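6-phosphogluconolactonase (Trypanosoma cruzi, PDB 6VYE) probably catalyses the hydrolysis of 6-phosphogluconolactone to 6-phosphogluconate, the second step of the oxidative pentose phosphate pathway. Local coordinates at residues Ala91-Tyr96 with Met200-Trp205. Residues are numbered along the deposited sequence; the frame is centred on the assembly and turned at random.
Sequences AAESNY and MSPKVW
E93 reaches from a type I beta turn, A91 to S94, to the ring of P202, a cis-proline in the loop between strands 191-194 and 206-209. The turn closes through S94 N to A91 O (3.1 Å) and leads straight into helix 95-104, with S94 as N-cap: its OG accepts a bond from N97 N. This is a surface contact beside the mixed sheet of the Rossmann-like alpha/beta fold, and it is made by few atoms. The E93 side chain starts toward the other loop. CB is still 4.3 Å from P202 CG. With CG anti to the carbonyl carbon (chi1 -84°), the next methylene approaches the proline ring, and E93 CG lies 3.6 Å from P202 CG. Beyond CG the glutamate runs on extended (chi2 152°), its CG-CD bond heading against the proline's CB-to-CG direction, and contact moves from ring CG to ring CB: E93 CD lies 3.4 Å from P202 CB. The flat face of the carboxylate lies over P202 CB; OE1 and OE2 both reach that carbon, OE2 less closely at 3.7 Å. These are van der Waals contacts of a carboxylate with aliphatic carbon, without a polar partner across the interface. R85 of strand 77-85 links the two sides: its NH1 bonds to E93 O, while the side chains of P202 and V204 rest against R85. A bound phosphate ion about 4 Å from the P202 side chain probably came from the crystallisation liquor but may mark a pocket. Past P202 the loop makes an inverse gamma turn centred on K203, whose NZ points back to M200 O (2.7 Å) and also bonds to P198 O. V204 adds a looser touch, its CG1 methyl 4.3 Å from E93 OE1.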
ATOM      1  N   ALA A  91      12.663  -8.746  12.294  1.00 31.44           N
ATOM      2  CA  ALA A  91      13.713  -8.885  11.250  1.00 31.27           C
ATOM      3  C   ALA A  91      13.865  -7.570  10.489  1.00 32.46           C
ATOM      4  O   ALA A  91      12.913  -6.784  10.460  1.00 33.26           O
ATOM      5  CB  ALA A  91      13.379  -9.999  10.282  1.00 32.17           C
ATOM      6  N   ALA A  92      15.012  -7.377   9.840  1.00 32.44           N
ATOM      7  CA  ALA A  92      15.314  -6.171   9.041  1.00 31.19           C
ATOM      8  C   ALA A  92      14.359  -6.109   7.845  1.00 28.47           C
ATOM      9  O   ALA A  92      14.091  -5.007   7.398  1.00 26.20           O
ATOM     10  CB  ALA A  92      16.761  -6.161   8.619  1.00 31.87           C
ATOM     11  N   GLU A  93      13.812  -7.243   7.403  1.00 30.39           N
ATOM     12  CA  GLU A  93      12.913  -7.328   6.216  1.00 30.98           C
ATOM     13  C   GLU A  93      11.428  -7.213   6.608  1.00 26.35           C
ATOM     14  O   GLU A  93      10.586  -7.340   5.691  1.00 23.97           O
ATOM     15  CB  GLU A  93      13.179  -8.623   5.447  1.00 35.54           C
ATOM     16  CG  GLU A  93      14.343  -8.505   4.467  1.00 41.30           C
ATOM     17  CD  GLU A  93      15.094  -9.803   4.181  1.00 45.74           C
ATOM     18  OE1 GLU A  93      14.470 -10.885   4.294  1.00 46.95           O
ATOM     19  OE2 GLU A  93      16.315  -9.733   3.826  1.00 53.02           O
ATOM     20  N   SER A  94      11.102  -6.987   7.891  1.00 23.28           N
ATOM     21  CA  SER A  94       9.706  -6.821   8.384  1.00 22.26           C
ATOM     22  C   SER A  94       9.218  -5.387   8.120  1.00 20.75           C
ATOM     23  O   SER A  94       9.863  -4.451   8.612  1.00 20.54           O
ATOM     24  CB  SER A  94       9.595  -7.180   9.836  1.00 23.98           C
ATOM     25  OG  SER A  94       8.327  -6.795  10.378  1.00 22.38           O
ATOM     26  N   ASN A  95       8.108  -5.204   7.397  1.00 17.49           N
ATOM     27  CA  ASN A  95       7.457  -3.870   7.233  1.00 17.86           C
ATOM     28  C   ASN A  95       6.962  -3.374   8.603  1.00 17.23           C
ATOM     29  O   ASN A  95       7.091  -2.167   8.920  1.00 17.36           O
ATOM     30  CB  ASN A  95       6.316  -3.931   6.213  1.00 18.26           C
ATOM     31  CG  ASN A  95       6.806  -4.159   4.790  1.00 18.05           C
ATOM     32  OD1 ASN A  95       7.933  -3.840   4.465  1.00 20.17           O
ATOM     33  ND2 ASN A  95       5.967  -4.691   3.923  1.00 18.25           N
ATOM     34  N   TYR A  96       6.444  -4.272   9.428  1.00 18.66           N
ATOM     35  CA  TYR A  96       5.967  -3.926  10.794  1.00 21.45           C
ATOM     36  C   TYR A  96       7.147  -3.397  11.639  1.00 21.04           C
ATOM     37  O   TYR A  96       7.011  -2.309  12.264  1.00 16.85           O
ATOM     38  CB  TYR A  96       5.243  -5.095  11.445  1.00 22.66           C
ATOM     39  CG  TYR A  96       4.912  -4.795  12.876  1.00 26.32           C
ATOM     40  CD1 TYR A  96       4.152  -3.680  13.183  1.00 27.34           C
ATOM     41  CD2 TYR A  96       5.423  -5.548  13.921  1.00 28.44           C
ATOM     42  CE1 TYR A  96       3.875  -3.338  14.490  1.00 28.93           C
ATOM     43  CE2 TYR A  96       5.147  -5.221  15.243  1.00 30.86           C
ATOM     44  CZ  TYR A  96       4.360  -4.117  15.519  1.00 31.58           C
ATOM     45  OH  TYR A  96       4.060  -3.744  16.791  1.00 37.65           O
ATOM     46  N   MET A 200      13.728  -9.448  -8.080  1.00 41.56           N
ATOM     47  CA  MET A 200      13.213  -8.757  -6.869  1.00 38.12           C
ATOM     48  C   MET A 200      13.575  -9.553  -5.607  1.00 39.23           C
ATOM     49  O   MET A 200      13.442 -10.794  -5.601  1.00 38.05           O
ATOM     50  CB  MET A 200      11.698  -8.546  -6.953  1.00 39.36           C
ATOM     51  CG  MET A 200      11.259  -7.638  -8.114  1.00 39.79           C
ATOM     52  SD  MET A 200      11.809  -5.897  -7.975  1.00 41.09           S
ATOM     53  CE  MET A 200      12.886  -5.794  -9.392  1.00 41.51           C
ATOM     54  N   SER A 201      14.035  -8.839  -4.578  1.00 38.03           N
ATOM     55  CA  SER A 201      14.459  -9.361  -3.252  1.00 35.77           C
ATOM     56  C   SER A 201      13.808  -8.491  -2.194  1.00 31.19           C
ATOM     57  O   SER A 201      13.514  -7.335  -2.463  1.00 29.18           O
ATOM     58  CB  SER A 201      15.951  -9.336  -3.118  1.00 37.83           C
ATOM     59  OG  SER A 201      16.551 -10.032  -4.194  1.00 43.79           O
ATOM     60  N   PRO A 202      13.608  -8.973  -0.957  1.00 28.99           N
ATOM     61  CA  PRO A 202      14.019 -10.324  -0.549  1.00 28.73           C
ATOM     62  C   PRO A 202      13.117 -11.480  -1.003  1.00 30.00           C
ATOM     63  O   PRO A 202      11.904 -11.331  -1.083  1.00 28.62           O
ATOM     64  CB  PRO A 202      13.969 -10.235   0.985  1.00 29.06           C
ATOM     65  CG  PRO A 202      12.856  -9.216   1.238  1.00 28.98           C
ATOM     66  CD  PRO A 202      13.059  -8.175   0.155  1.00 28.56           C
ATOM     67  N   LYS A 203      13.738 -12.643  -1.178  1.00 29.00           N
ATOM     68  CA  LYS A 203      13.125 -13.892  -1.677  1.00 28.27           C
ATOM     69  C   LYS A 203      12.379 -14.578  -0.544  1.00 27.81           C
ATOM     70  O   LYS A 203      12.805 -15.666  -0.107  1.00 27.45           O
ATOM     71  CB  LYS A 203      14.212 -14.812  -2.238  1.00 28.15           C
ATOM     72  CG  LYS A 203      15.009 -14.190  -3.364  1.00 26.76           C
ATOM     73  CD  LYS A 203      14.160 -13.750  -4.513  1.00 27.25           C
ATOM     74  CE  LYS A 203      14.989 -13.416  -5.737  1.00 29.21           C
ATOM     75  NZ  LYS A 203      14.128 -13.018  -6.877  1.00 30.12           N
ATOM     76  N   VAL A 204      11.298 -13.949  -0.097  1.00 26.66           N
ATOM     77  CA  VAL A 204      10.391 -14.471   0.955  1.00 23.54           C
ATOM     78  C   VAL A 204       8.953 -14.329   0.453  1.00 22.95           C
ATOM     79  O   VAL A 204       8.664 -13.406  -0.356  1.00 27.10           O
ATOM     80  CB  VAL A 204      10.614 -13.746   2.297  1.00 24.81           C
ATOM     81  CG1 VAL A 204      11.998 -14.041   2.868  1.00 26.13           C
ATOM     82  CG2 VAL A 204      10.400 -12.240   2.175  1.00 24.59           C
ATOM     83  N   TRP A 205       8.100 -15.237   0.905  1.00 20.71           N
ATOM     84  CA  TRP A 205       6.647 -15.184   0.688  1.00 20.64           C
ATOM     85  C   TRP A 205       6.108 -13.887   1.303  1.00 21.17           C
ATOM     86  O   TRP A 205       6.681 -13.417   2.339  1.00 20.10           O
ATOM     87  CB  TRP A 205       6.008 -16.434   1.283  1.00 23.80           C
ATOM     88  CG  TRP A 205       6.031 -17.587   0.327  1.00 24.59           C
ATOM     89  CD1 TRP A 205       6.853 -18.677   0.350  1.00 26.19           C
ATOM     90  CD2 TRP A 205       5.181 -17.744  -0.817  1.00 24.57           C
ATOM     91  NE1 TRP A 205       6.571 -19.496  -0.711  1.00 26.21           N
ATOM     92  CE2 TRP A 205       5.549 -18.958  -1.440  1.00 26.52           C
ATOM     93  CE3 TRP A 205       4.157 -16.979  -1.380  1.00 24.02           C
ATOM     94  CZ2 TRP A 205       4.930 -19.418  -2.603  1.00 25.72           C
ATOM     95  CZ3 TRP A 205       3.545 -17.433  -2.528  1.00 25.05           C
ATOM     96  CH2 TRP A 205       3.927 -18.633  -3.131  1.00 25.09           C
TER